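Local coordinates for protein Exo-1,5-alpha-L-arabinofuranobiosidase (Gibberella zeae, PDB 2YDT) that probably hydrolyses alpha-1,5-linked L-arabinan from the chain end, releasing arabinobiose, as an exo-acting glycosidase with a six-bladed beta-propeller fold, at residues A[28-33]-A[321-326]; A[317-322]-A[337-342]; A[9-14]-A[65-70]; A[33-38]-A[329-334]. One frame throughout, in Å; residues are numbered along the deposited sequence.

Interaction 1: A[28-33]-A[321-326]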
loop_
_atom_site.group_PDB
_atom_site.type_symbol
_atom_site.label_atom_id
_atom_site.label_comp_id
_atom_site.label_asym_id
_atom_site.label_seq_id
_atom_site.Cartn_x
_atom_site.Cartn_y
_atom_site.Cartn_z
ATOM N N VAL A 28 -15.052 -0.392 -6.421
ATOM C CA VAL A 28 -14.127 -0.340 -5.301
ATOM C C VAL A 28 -12.788 -0.856 -5.823
ATOM O O VAL A 28 -12.749 -1.585 -6.828
ATOM C CB VAL A 28 -14.605 -1.150 -4.110
ATOM C CG1 VAL A 28 -15.922 -0.552 -3.561
ATOM C CG2 VAL A 28 -14.747 -2.689 -4.461
ATOM N N LEU A 29 -11.694 -0.478 -5.148
ATOM C CA LEU A 29 -10.350 -0.928 -5.507
ATOM C C LEU A 29 -9.452 -0.490 -4.346
ATOM O O LEU A 29 -9.793 0.435 -3.594
ATOM C CB LEU A 29 -9.891 -0.257 -6.822
ATOM C CG LEU A 29 -8.709 -0.899 -7.541
ATOM C CD1 LEU A 29 -9.119 -2.270 -8.177
ATOM C CD2 LEU A 29 -8.085 0.046 -8.580
ATOM N N TYR A 30 -8.283 -1.122 -4.195
ATOM C CA TYR A 30 -7.221 -0.524 -3.349
ATOM C C TYR A 30 -7.553 -0.550 -1.876
ATOM O O TYR A 30 -7.631 0.493 -1.216
ATOM C CB TYR A 30 -6.866 0.908 -3.844
ATOM C CG TYR A 30 -5.409 1.291 -3.658
ATOM C CD1 TYR A 30 -4.537 1.362 -4.760
ATOM C CD2 TYR A 30 -4.905 1.630 -2.403
ATOM C CE1 TYR A 30 -3.228 1.719 -4.629
ATOM C CE2 TYR A 30 -3.577 1.990 -2.251
ATOM C CZ TYR A 30 -2.745 2.058 -3.361
ATOM O OH TYR A 30 -1.410 2.423 -3.223
ATOM N N ALA A 31 -7.719 -1.747 -1.317
ATOM C CA ALA A 31 -8.051 -1.920 0.096
ATOM C C ALA A 31 -6.817 -1.756 0.979
ATOM O O ALA A 31 -5.741 -2.236 0.639
ATOM C CB ALA A 31 -8.690 -3.331 0.342
ATOM N N ARG A 32 -7.034 -1.115 2.129
ATOM C CA ARG A 32 -5.979 -0.915 3.129
ATOM C C ARG A 32 -6.503 -1.084 4.537
ATOM O O ARG A 32 -7.527 -0.453 4.889
ATOM C CB ARG A 32 -5.344 0.485 2.962
ATOM C CG ARG A 32 -4.488 0.616 1.708
ATOM C CD ARG A 32 -3.216 -0.176 1.782
ATOM N NE ARG A 32 -2.306 0.054 0.675
ATOM C CZ ARG A 32 -2.245 -0.659 -0.441
ATOM N NH1 ARG A 32 -3.097 -1.621 -0.705
ATOM N NH2 ARG A 32 -1.299 -0.408 -1.305
ATOM N N PRO A 33 -5.771 -1.863 5.381
ATOM C CA PRO A 33 -6.151 -2.042 6.790
ATOM C C PRO A 33 -5.182 -1.374 7.746
ATOM O O PRO A 33 -4.064 -1.031 7.375
ATOM C CB PRO A 33 -5.982 -3.543 6.980
ATOM C CG PRO A 33 -4.790 -3.857 6.193
ATOM C CD PRO A 33 -4.765 -2.866 5.004
ATOM N N THR A 321 -7.141 -13.381 -5.407
ATOM C CA THR A 321 -6.263 -12.414 -6.070
ATOM C C THR A 321 -6.959 -11.064 -6.184
ATOM O O THR A 321 -8.152 -10.975 -6.541
ATOM C CB THR A 321 -5.896 -12.903 -7.437
ATOM O OG1 THR A 321 -5.187 -14.158 -7.293
ATOM C CG2 THR A 321 -5.043 -11.878 -8.192
ATOM N N ALA A 322 -6.209 -10.006 -5.861
ATOM C CA ALA A 322 -6.716 -8.647 -6.006
ATOM C C ALA A 322 -5.567 -7.682 -6.304
ATOM O O ALA A 322 -4.431 -7.870 -5.844
ATOM C CB ALA A 322 -7.480 -8.201 -4.758
ATOM N N TYR A 323 -5.882 -6.618 -7.033
ATOM C CA TYR A 323 -4.954 -5.514 -7.233
ATOM C C TYR A 323 -4.567 -4.893 -5.914
ATOM O O TYR A 323 -5.429 -4.586 -5.065
ATOM C CB TYR A 323 -5.601 -4.467 -8.134
ATOM C CG TYR A 323 -4.725 -3.282 -8.476
ATOM C CD1 TYR A 323 -3.625 -3.415 -9.329
ATOM C CD2 TYR A 323 -5.029 -1.999 -7.990
ATOM C CE1 TYR A 323 -2.829 -2.313 -9.663
ATOM C CE2 TYR A 323 -4.237 -0.901 -8.324
ATOM C CZ TYR A 323 -3.149 -1.063 -9.177
ATOM O OH TYR A 323 -2.405 0.011 -9.537
ATOM N N THR A 324 -3.252 -4.763 -5.728
ATOM C CA THR A 324 -2.654 -4.229 -4.492
ATOM C C THR A 324 -3.297 -4.819 -3.217
ATOM O O THR A 324 -3.529 -4.154 -2.208
ATOM C CB THR A 324 -2.545 -2.657 -4.491
ATOM O OG1 THR A 324 -1.644 -2.244 -3.456
ATOM C CG2 THR A 324 -3.921 -1.959 -4.292
ATOM N N ARG A 325 -3.512 -6.131 -3.238
ATOM C CA ARG A 325 -3.976 -6.852 -2.068
ATOM C C ARG A 325 -3.016 -6.569 -0.921
ATOM O O ARG A 325 -1.786 -6.631 -1.125
ATOM C CB ARG A 325 -4.106 -8.349 -2.409
ATOM C CG ARG A 325 -4.934 -9.145 -1.414
ATOM C CD ARG A 325 -4.986 -10.648 -1.766
ATOM N NE ARG A 325 -3.649 -11.230 -1.724
ATOM C CZ ARG A 325 -3.395 -12.522 -1.822
ATOM N NH1 ARG A 325 -4.397 -13.384 -1.925
ATOM N NH2 ARG A 325 -2.132 -12.955 -1.848
ATOM N N SER A 326 -3.557 -6.242 0.250
ATOM C CA SER A 326 -2.751 -5.763 1.361
ATOM C C SER A 326 -2.721 -6.733 2.507
ATOM O O SER A 326 -3.505 -7.710 2.556
ATOM C CB SER A 326 -3.235 -4.389 1.837
ATOM O OG SER A 326 -4.594 -4.380 2.120
HETATM O O HOH W 1 -8.068 -4.068 -5.132
HETATM O O HOH W 2 -6.486 -4.266 -2.385
#
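T324 holds OG1 anti to its backbone N (chi1 -164°), which puts CG2 between the backbone N and the carbonyl carbon, facing the Y30 ring. R32 bends at chi2 (-70°), and its guanidinium meets OG1 of the same threonine. The two side chains cross at about a right angle. R32 NH2 gives a nearly straight bond to T324 OG1 (2.8 Å, 160° at the hydrogen), with OG1 in the guanidinium plane. R32 NH1 bonds to T324 OG1 as well, less straight, and reaches T324 O at 3.0 Å. NH1 also bonds to A31 O in its own strand at 3.0 Å. S326 OG donates to that A31 O from the other face of the carbonyl plane (2.8 Å). Y30 CE2 sits 3.4 Å above the centre of the R32 guanidinium. T324 CG2 makes a CH-pi contact over the Y30 ring, 3.7 Å from its centroid. L29 CD2 meets Y323 CD2 obliquely, at 3.7 Å. Two waters bridge the backbones, joining Y30 N and A31 N to Y323 O.

This is the junction of the first and last blades of a beta-propeller, beside its pocket. L29 and Y30 touch the bound arabinofuranose. Y323 OH makes a weak hydrogen bond to the iminosugar nitrogen. The touching residues are buried. Across this junction the two segments are joined by side-chain bonds and waters, without direct backbone pairing. The positive charge of R32 meets neutral oxygens here, which would polarise T324 OG1 and both carbonyls.

Interaction 2: A[317-322]-A[337-342]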
loop_
_atom_site.group_PDB
_atom_site.type_symbol
_atom_site.label_atom_id
_atom_site.label_comp_id
_atom_site.label_asym_id
_atom_site.label_seq_id
_atom_site.Cartn_x
_atom_site.Cartn_y
_atom_site.Cartn_z
ATOM N N VAL A 317 -3.499 -19.446 0.168
ATOM C CA VAL A 317 -4.362 -18.893 1.194
ATOM C C VAL A 317 -5.776 -18.780 0.617
ATOM O O VAL A 317 -5.928 -18.835 -0.600
ATOM C CB VAL A 317 -3.873 -17.469 1.652
ATOM C CG1 VAL A 317 -2.498 -17.544 2.386
ATOM C CG2 VAL A 317 -3.851 -16.511 0.468
ATOM N N PRO A 318 -6.792 -18.609 1.470
ATOM C CA PRO A 318 -8.146 -18.593 0.919
ATOM C C PRO A 318 -8.638 -17.287 0.311
ATOM O O PRO A 318 -9.705 -17.258 -0.302
ATOM C CB PRO A 318 -9.022 -18.940 2.107
ATOM C CG PRO A 318 -8.221 -18.678 3.296
ATOM C CD PRO A 318 -6.792 -18.731 2.935
ATOM N N GLN A 319 -7.881 -16.214 0.520
ATOM C CA GLN A 319 -8.289 -14.904 0.025
ATOM C C GLN A 319 -7.943 -14.803 -1.458
ATOM O O GLN A 319 -6.857 -15.181 -1.889
ATOM C CB GLN A 319 -7.569 -13.824 0.833
ATOM C CG GLN A 319 -7.973 -12.398 0.441
ATOM C CD GLN A 319 -9.360 -12.025 0.900
ATOM O OE1 GLN A 319 -9.991 -12.676 1.776
ATOM N NE2 GLN A 319 -9.869 -10.950 0.314
ATOM N N PRO A 320 -8.898 -14.313 -2.301
ATOM C CA PRO A 320 -8.637 -14.254 -3.718
ATOM C C PRO A 320 -7.586 -13.224 -4.171
ATOM O O PRO A 320 -7.225 -12.313 -3.422
ATOM C CB PRO A 320 -10.012 -13.912 -4.299
ATOM C CG PRO A 320 -10.706 -13.220 -3.249
ATOM C CD PRO A 320 -10.254 -13.870 -1.968
ATOM N N THR A 321 -7.141 -13.381 -5.407
ATOM C CA THR A 321 -6.263 -12.414 -6.070
ATOM C C THR A 321 -6.959 -11.064 -6.184
ATOM O O THR A 321 -8.152 -10.975 -6.541
ATOM C CB THR A 321 -5.896 -12.903 -7.437
ATOM O OG1 THR A 321 -5.187 -14.158 -7.293
ATOM C CG2 THR A 321 -5.043 -11.878 -8.192
ATOM N N ALA A 322 -6.209 -10.006 -5.861
ATOM C CA ALA A 322 -6.716 -8.647 -6.006
ATOM C C ALA A 322 -5.567 -7.682 -6.304
ATOM O O ALA A 322 -4.431 -7.870 -5.844
ATOM C CB ALA A 322 -7.480 -8.201 -4.758
ATOM N N LEU A 337 -2.389 -13.329 10.390
ATOM C CA LEU A 337 -2.151 -12.473 9.237
ATOM C C LEU A 337 -3.491 -12.159 8.564
ATOM O O LEU A 337 -4.197 -13.070 8.140
ATOM C CB LEU A 337 -1.223 -13.163 8.248
ATOM C CG LEU A 337 -0.919 -12.418 6.930
ATOM C CD1 LEU A 337 0.102 -11.259 7.149
ATOM C CD2 LEU A 337 -0.395 -13.380 5.871
ATOM N N MET A 338 -3.804 -10.861 8.430
ATOM C CA MET A 338 -4.987 -10.457 7.634
ATOM C C MET A 338 -4.551 -10.167 6.210
ATOM O O MET A 338 -3.489 -9.544 5.985
ATOM C CB MET A 338 -5.655 -9.215 8.249
ATOM C CG MET A 338 -6.722 -8.606 7.365
ATOM S SD MET A 338 -7.565 -7.194 8.194
ATOM C CE MET A 338 -8.725 -8.143 8.994
ATOM N N ILE A 339 -5.358 -10.629 5.250
ATOM C CA ILE A 339 -5.156 -10.426 3.838
ATOM C C ILE A 339 -6.441 -9.767 3.323
ATOM O O ILE A 339 -7.546 -10.315 3.500
ATOM C CB ILE A 339 -4.908 -11.762 3.074
ATOM C CG1 ILE A 339 -3.871 -12.598 3.836
ATOM C CG2 ILE A 339 -4.516 -11.474 1.618
ATOM C CD1 ILE A 339 -3.706 -14.023 3.313
ATOM N N MET A 340 -6.327 -8.547 2.751
ATOM C CA MET A 340 -7.486 -7.694 2.454
ATOM C C MET A 340 -7.395 -7.243 1.013
ATOM O O MET A 340 -6.331 -6.844 0.533
ATOM C CB MET A 340 -7.488 -6.452 3.351
ATOM C CG MET A 340 -8.748 -5.580 3.261
ATOM S SD MET A 340 -8.416 -4.001 4.090
ATOM C CE MET A 340 -10.028 -3.246 4.001
ATOM N N GLY A 341 -8.514 -7.313 0.291
ATOM C CA GLY A 341 -8.559 -6.881 -1.090
ATOM C C GLY A 341 -9.847 -6.231 -1.494
ATOM O O GLY A 341 -10.880 -6.362 -0.795
ATOM N N ALA A 342 -9.763 -5.487 -2.605
ATOM C CA ALA A 342 -10.940 -4.827 -3.165
ATOM C C ALA A 342 -11.073 -5.105 -4.650
ATOM O O ALA A 342 -11.560 -4.279 -5.416
ATOM C CB ALA A 342 -10.984 -3.322 -2.819
#
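V317, Q319 and A322 lie against I339 and G341 in the last blade of the six-bladed beta-propeller. Segment 317-322 belongs to the loop that enters this blade from the one before. Strand 336-341 is one of the two middle strands of its four-stranded sheet. No hydrogen bond joins the two segments.

The apolar contacts come first. V317 and I339 reach toward each other tip to tip, with I339 CD1 3.8 Å from V317 CG2. V317 CB and CG1 are just as close to that methyl, which therefore sits against the whole isopropyl group. Q319 slides past I339 in the opposite direction, and its CG lies 3.8 Å from I339 CG2. R325 also packs here, its CG and CD against I339 CG2 and its guanidinium end near V317 and Q319.

The polar groups meet only as neighbours. Q319 CG is anti to the backbone N (chi1 -177°), and the chain bends at chi2 (72°). Its amide ends over the strand backbone, with CD 3.6 Å from I339 O and NE2 3.9 Å from G341 N. The amide finds its partners one strand further on. OE1 is hydrogen-bonded to S357 OG and NE2 to S355 OG, both on strand 354-360. Both ends of this buried amide are thus satisfied by serines, and the two bonds hold the amide in place.

The last contact is between small residues. G341 has no side chain, and the methyl of A322 comes up to its backbone, CB 4.0 Å from G341 CA.

Interaction 3: A[9-14]-A[65-70]. With SO4 (sulfate ion), chain D.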
loop_
_atom_site.group_PDB
_atom_site.type_symbol
_atom_site.label_atom_id
_atom_site.label_comp_id
_atom_site.label_asym_id
_atom_site.label_seq_id
_atom_site.Cartn_x
_atom_site.Cartn_y
_atom_site.Cartn_z
ATOM N N LYS A 9 -9.897 -16.802 15.981
ATOM C CA LYS A 9 -9.511 -15.525 15.383
ATOM C C LYS A 9 -9.411 -15.595 13.878
ATOM O O LYS A 9 -9.402 -14.555 13.228
ATOM C CB LYS A 9 -8.218 -15.050 15.998
ATOM C CG LYS A 9 -8.423 -14.915 17.508
ATOM C CD LYS A 9 -7.343 -14.265 18.249
ATOM C CE LYS A 9 -7.868 -13.772 19.609
ATOM N NZ LYS A 9 -8.718 -12.516 19.511
ATOM N N THR A 10 -9.336 -16.796 13.322
ATOM C CA THR A 10 -9.248 -16.945 11.874
ATOM C C THR A 10 -10.628 -16.944 11.205
ATOM O O THR A 10 -11.655 -17.272 11.822
ATOM C CB THR A 10 -8.475 -18.192 11.457
ATOM O OG1 THR A 10 -9.167 -19.376 11.892
ATOM C CG2 THR A 10 -7.027 -18.210 12.048
ATOM N N PHE A 11 -10.635 -16.560 9.928
ATOM C CA PHE A 11 -11.836 -16.575 9.096
ATOM C C PHE A 11 -11.464 -16.393 7.638
ATOM O O PHE A 11 -10.358 -15.918 7.315
ATOM C CB PHE A 11 -12.830 -15.512 9.514
ATOM C CG PHE A 11 -12.276 -14.109 9.504
ATOM C CD1 PHE A 11 -12.222 -13.362 8.320
ATOM C CD2 PHE A 11 -11.853 -13.520 10.676
ATOM C CE1 PHE A 11 -11.748 -12.050 8.336
ATOM C CE2 PHE A 11 -11.351 -12.222 10.685
ATOM C CZ PHE A 11 -11.303 -11.486 9.508
ATOM N N SER A 12 -12.371 -16.794 6.746
ATOM C CA SER A 12 -12.104 -16.754 5.315
ATOM C C SER A 12 -13.186 -15.994 4.551
ATOM O O SER A 12 -14.378 -16.221 4.739
ATOM C CB SER A 12 -11.992 -18.159 4.747
ATOM O OG SER A 12 -10.915 -18.867 5.364
ATOM N N ASN A 13 -12.756 -15.032 3.740
ATOM C CA ASN A 13 -13.653 -14.346 2.812
ATOM C C ASN A 13 -14.823 -13.636 3.447
ATOM O O ASN A 13 -15.959 -13.741 2.963
ATOM C CB ASN A 13 -14.123 -15.346 1.760
ATOM C CG ASN A 13 -12.977 -16.026 1.125
ATOM O OD1 ASN A 13 -12.753 -17.240 1.328
ATOM N ND2 ASN A 13 -12.197 -15.259 0.387
ATOM N N VAL A 14 -14.572 -12.900 4.509
ATOM C CA VAL A 14 -15.580 -12.077 5.102
ATOM C C VAL A 14 -15.733 -10.778 4.281
ATOM O O VAL A 14 -14.773 -10.064 4.045
ATOM C CB VAL A 14 -15.232 -11.754 6.581
ATOM C CG1 VAL A 14 -16.054 -10.567 7.142
ATOM C CG2 VAL A 14 -15.397 -13.035 7.436
ATOM N N GLY A 65 -11.561 -8.161 15.532
ATOM C CA GLY A 65 -10.462 -8.714 14.779
ATOM C C GLY A 65 -10.751 -8.932 13.303
ATOM O O GLY A 65 -10.095 -9.716 12.640
ATOM N N GLY A 66 -11.762 -8.240 12.796
ATOM C CA GLY A 66 -12.104 -8.331 11.395
ATOM C C GLY A 66 -13.295 -9.182 11.027
ATOM O O GLY A 66 -13.635 -9.292 9.851
ATOM N N LYS A 67 -13.974 -9.755 12.019
ATOM C CA LYS A 67 -15.163 -10.562 11.706
ATOM C C LYS A 67 -16.370 -9.733 11.296
ATOM O O LYS A 67 -17.131 -10.154 10.427
ATOM C CB LYS A 67 -15.537 -11.444 12.904
ATOM C CG LYS A 67 -14.497 -12.466 13.142
ATOM C CD LYS A 67 -14.857 -13.356 14.320
ATOM C CE LYS A 67 -13.787 -14.402 14.520
ATOM N NZ LYS A 67 -14.160 -15.304 15.655
ATOM N N THR A 68 -16.561 -8.565 11.930
ATOM C CA THR A 68 -17.625 -7.671 11.565
ATOM C C THR A 68 -17.126 -6.222 11.480
ATOM O O THR A 68 -16.186 -5.821 12.185
ATOM C CB THR A 68 -18.776 -7.723 12.576
ATOM O OG1 THR A 68 -18.337 -7.288 13.867
ATOM C CG2 THR A 68 -19.333 -9.170 12.617
ATOM N N TRP A 69 -17.797 -5.453 10.632
ATOM C CA TRP A 69 -17.351 -4.112 10.299
ATOM C C TRP A 69 -18.512 -3.153 10.236
ATOM O O TRP A 69 -19.624 -3.539 9.872
ATOM C CB TRP A 69 -16.676 -4.132 8.926
ATOM C CG TRP A 69 -15.437 -4.957 8.848
ATOM C CD1 TRP A 69 -15.349 -6.300 8.617
ATOM C CD2 TRP A 69 -14.088 -4.491 9.005
ATOM N NE1 TRP A 69 -14.016 -6.697 8.590
ATOM C CE2 TRP A 69 -13.227 -5.603 8.827
ATOM C CE3 TRP A 69 -13.521 -3.243 9.256
ATOM C CZ2 TRP A 69 -11.823 -5.488 8.902
ATOM C CZ3 TRP A 69 -12.149 -3.142 9.351
ATOM C CH2 TRP A 69 -11.312 -4.248 9.148
ATOM N N LYS A 70 -18.269 -1.890 10.558
ATOM C CA LYS A 70 -19.187 -0.866 10.149
ATOM C C LYS A 70 -18.512 0.450 9.868
ATOM O O LYS A 70 -17.477 0.757 10.440
ATOM C CB LYS A 70 -20.238 -0.660 11.177
ATOM C CG LYS A 70 -19.839 -0.006 12.372
ATOM C CD LYS A 70 -21.122 0.552 12.997
ATOM C CE LYS A 70 -21.025 0.622 14.487
ATOM N NZ LYS A 70 -19.683 1.009 14.971
HETATM S S SO4 D . -8.059 -19.820 15.613
HETATM O O1 SO4 D . -7.681 -18.641 16.366
HETATM O O2 SO4 D . -6.968 -20.348 14.837
HETATM O O3 SO4 D . -8.630 -20.757 16.582
HETATM O O4 SO4 D . -9.190 -19.562 14.723
HETATM O O HOH W 3 -9.130 -11.945 14.106
#
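K67, F11 and V14 bury the most surface here. The F11 ring and the K67 side chain cross obliquely, and F11 CD2 lies 3.8 Å from K67 CG. K67 CA stands over one face of the ring, offset toward the rim. With CG between the backbone N and the carbonyl carbon (chi1 57°), the F11 ring is directed to 65-67. The far end of the ring meets the two glycines before K67. G65 O lies at the ring edge, near its plane, 3.4 Å from CE2. G66 O approaches CZ obliquely at 3.2 Å. K67 is extended beyond CG, and its NZ is hydrogen-bonded to G8 O. V14 CG1 touches the backbone next to the ring, 3.5 Å from K67 O.

In the propeller, strand 11-17 is the outer strand of the last blade. The other three strands of that blade come from the C-terminal end of the chain, the ring closure called molecular velcro. Segment 65-70 is in the loop between the two outer strands of the first blade. N13 and V14 both face A356 in a G1 beta bulge.

One water links the segments, donating to K9 O and to G65 O, at 2.8 Å each. Within 65-70, W69 NE1 makes a weak bond to G66 O. On the 9-10 side a sulfate, probably from the crystallisation liquor, accepts from K9 N, T10 N, T10 OG1 and R360 NE.

Interaction 4: A[33-38]-A[329-334]. With MN (manganese (II) ion), chain J.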
loop_
_atom_site.group_PDB
_atom_site.type_symbol
_atom_site.label_atom_id
_atom_site.label_comp_id
_atom_site.label_asym_id
_atom_site.label_seq_id
_atom_site.Cartn_x
_atom_site.Cartn_y
_atom_site.Cartn_z
ATOM N N PRO A 33 -5.771 -1.863 5.381
ATOM C CA PRO A 33 -6.151 -2.042 6.790
ATOM C C PRO A 33 -5.182 -1.374 7.746
ATOM O O PRO A 33 -4.064 -1.031 7.375
ATOM C CB PRO A 33 -5.982 -3.543 6.980
ATOM C CG PRO A 33 -4.790 -3.857 6.193
ATOM C CD PRO A 33 -4.765 -2.866 5.004
ATOM N N LEU A 34 -5.655 -1.187 8.961
ATOM C CA LEU A 34 -4.804 -0.635 10.045
ATOM C C LEU A 34 -5.210 -1.191 11.395
ATOM O O LEU A 34 -6.401 -1.194 11.731
ATOM C CB LEU A 34 -4.924 0.898 10.062
ATOM C CG LEU A 34 -4.198 1.647 11.181
ATOM C CD1 LEU A 34 -2.671 1.514 10.990
ATOM C CD2 LEU A 34 -4.615 3.145 11.307
ATOM N N GLU A 35 -4.220 -1.613 12.190
ATOM C CA GLU A 35 -4.488 -1.981 13.601
ATOM C C GLU A 35 -4.062 -0.842 14.517
ATOM O O GLU A 35 -2.891 -0.447 14.488
ATOM C CB GLU A 35 -3.737 -3.252 14.000
ATOM C CG GLU A 35 -4.110 -3.763 15.395
ATOM C CD GLU A 35 -3.336 -5.022 15.813
ATOM O OE1 GLU A 35 -2.099 -5.007 15.682
ATOM O OE2 GLU A 35 -3.979 -5.983 16.277
ATOM N N LEU A 36 -4.983 -0.343 15.332
ATOM C CA LEU A 36 -4.662 0.668 16.322
ATOM C C LEU A 36 -4.066 0.051 17.575
ATOM O O LEU A 36 -4.146 -1.165 17.770
ATOM C CB LEU A 36 -5.894 1.475 16.670
ATOM C CG LEU A 36 -6.671 2.124 15.524
ATOM C CD1 LEU A 36 -7.788 3.000 16.118
ATOM C CD2 LEU A 36 -5.704 2.911 14.614
ATOM N N SER A 37 -3.473 0.888 18.427
ATOM C CA SER A 37 -2.801 0.389 19.623
ATOM C C SER A 37 -3.758 -0.263 20.608
ATOM O O SER A 37 -3.316 -1.101 21.413
ATOM C CB SER A 37 -2.054 1.532 20.301
ATOM O OG SER A 37 -2.959 2.481 20.775
ATOM N N ASP A 38 -5.037 0.068 20.530
ATOM C CA ASP A 38 -6.094 -0.570 21.359
ATOM C C ASP A 38 -6.710 -1.850 20.769
ATOM O O ASP A 38 -7.617 -2.426 21.364
ATOM C CB ASP A 38 -7.160 0.444 21.752
ATOM C CG ASP A 38 -8.010 0.913 20.608
ATOM O OD1 ASP A 38 -7.903 0.372 19.461
ATOM O OD2 ASP A 38 -8.801 1.871 20.871
ATOM N N THR A 329 -0.323 -7.591 10.113
ATOM C CA THR A 329 0.060 -8.520 11.197
ATOM C C THR A 329 -0.493 -7.995 12.533
ATOM O O THR A 329 -0.564 -6.790 12.736
ATOM C CB THR A 329 1.603 -8.729 11.218
ATOM O OG1 THR A 329 1.908 -9.763 12.166
ATOM C CG2 THR A 329 2.318 -7.445 11.625
ATOM N N PHE A 330 -0.922 -8.869 13.445
ATOM C CA PHE A 330 -1.573 -8.466 14.686
ATOM C C PHE A 330 -0.587 -8.411 15.831
ATOM O O PHE A 330 0.167 -9.375 16.034
ATOM C CB PHE A 330 -2.683 -9.462 15.068
ATOM C CG PHE A 330 -3.896 -9.440 14.141
ATOM C CD1 PHE A 330 -5.026 -8.731 14.499
ATOM C CD2 PHE A 330 -3.896 -10.109 12.927
ATOM C CE1 PHE A 330 -6.180 -8.701 13.648
ATOM C CE2 PHE A 330 -5.022 -10.056 12.090
ATOM C CZ PHE A 330 -6.155 -9.377 12.472
ATOM N N GLN A 331 -0.613 -7.297 16.542
ATOM C CA GLN A 331 0.382 -7.003 17.589
ATOM C C GLN A 331 0.394 -8.114 18.654
ATOM O O GLN A 331 1.463 -8.554 19.077
ATOM C CB GLN A 331 0.119 -5.583 18.207
ATOM C CG GLN A 331 -1.246 -5.404 18.948
ATOM C CD GLN A 331 -1.947 -3.985 18.926
ATOM O OE1 GLN A 331 -1.530 -3.026 18.262
ATOM N NE2 GLN A 331 -3.040 -3.895 19.679
ATOM N N LYS A 332 -0.778 -8.572 19.047
ATOM C CA LYS A 332 -0.905 -9.513 20.168
ATOM C C LYS A 332 -0.761 -10.947 19.770
ATOM O O LYS A 332 -0.677 -11.817 20.639
ATOM C CB LYS A 332 -2.251 -9.320 20.862
ATOM C CG LYS A 332 -2.431 -7.880 21.292
ATOM C CD LYS A 332 -2.825 -7.693 22.724
ATOM C CE LYS A 332 -4.296 -8.047 22.932
ATOM N NZ LYS A 332 -4.846 -7.477 24.216
ATOM N N ASP A 333 -0.759 -11.226 18.475
ATOM C CA ASP A 333 -0.517 -12.594 18.009
ATOM C C ASP A 333 0.117 -12.554 16.641
ATOM O O ASP A 333 -0.562 -12.568 15.615
ATOM C CB ASP A 333 -1.784 -13.453 18.017
ATOM C CG ASP A 333 -1.473 -14.951 17.745
ATOM O OD1 ASP A 333 -0.326 -15.288 17.331
ATOM O OD2 ASP A 333 -2.383 -15.799 17.954
ATOM N N PRO A 334 1.435 -12.516 16.610
ATOM C CA PRO A 334 2.217 -12.451 15.385
ATOM C C PRO A 334 1.972 -13.601 14.390
ATOM O O PRO A 334 2.352 -13.488 13.237
ATOM C CB PRO A 334 3.648 -12.511 15.899
ATOM C CG PRO A 334 3.577 -11.958 17.272
ATOM C CD PRO A 334 2.294 -12.425 17.810
HETATM MN MN MN J . 0.224 -1.681 17.344
HETATM O O HOH W 4 -3.324 -7.673 18.154
HETATM O O HOH W 5 -1.117 -0.096 16.588
HETATM O O HOH W 6 -0.463 -2.840 15.630
HETATM O O HOH W 7 1.699 -0.875 16.570
#
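Q331 and E35 meet beside a manganese ion. Q331 OE1 binds the metal at 2.4 Å, and three waters bind it too. One of these waters donates to E35 OE1 at 2.7 Å and another to E35 O at 2.8 Å, so E35 is a second-shell residue that positions two of the metal's waters. E35 CG is anti to the backbone N (chi1 -173°), and the extended chain carries the carboxylate across to Q331. The carboxylate and the Q331 amide are stacked, with planes 28° apart. E35 OE1 lies 3.3 Å from Q331 OE1; both are acceptors, and the metal would ease this approach. Q331 N donates to the syn lone pair of E35 OE1 (2.9 Å). Q331 NE2 makes a weak bond to S37 O.

E35 ends the innermost strand of the first propeller blade. F330 lies on strand 326-330, the innermost of the last blade. The contact therefore joins the two blades at the surface. A type I turn from F330 to D333 presents the Q331 N-H. A further water links E35 OE2 (2.6 Å) to K332 N. E35 OE2 also lies 3.4 Å from F330 CD1, its carboxylate nearly perpendicular to the ring.

Overall arrangement
Interactions 1, 3 and 4 join the first blade of the propeller to the last. Interaction 2 lies at the last blade alone. Interactions 1 and 2 are buried, and interactions 3 and 4 are at the surface. Strand 28-35 serves interaction 1 near the sugar pocket and interaction 4 at its other end, their centres about 18 Å apart. Interactions 1 and 2 share T321 and A322, and S326 N reaches M340 O between them. Chemistry follows place. An arginine and two waters bridge the core junction, apolar groups fill interaction 2, and a phenyl ring meets carbonyls in interaction 3. In interaction 4 a glutamine amide binds manganese at the surface, with a carboxylate joined to it through water.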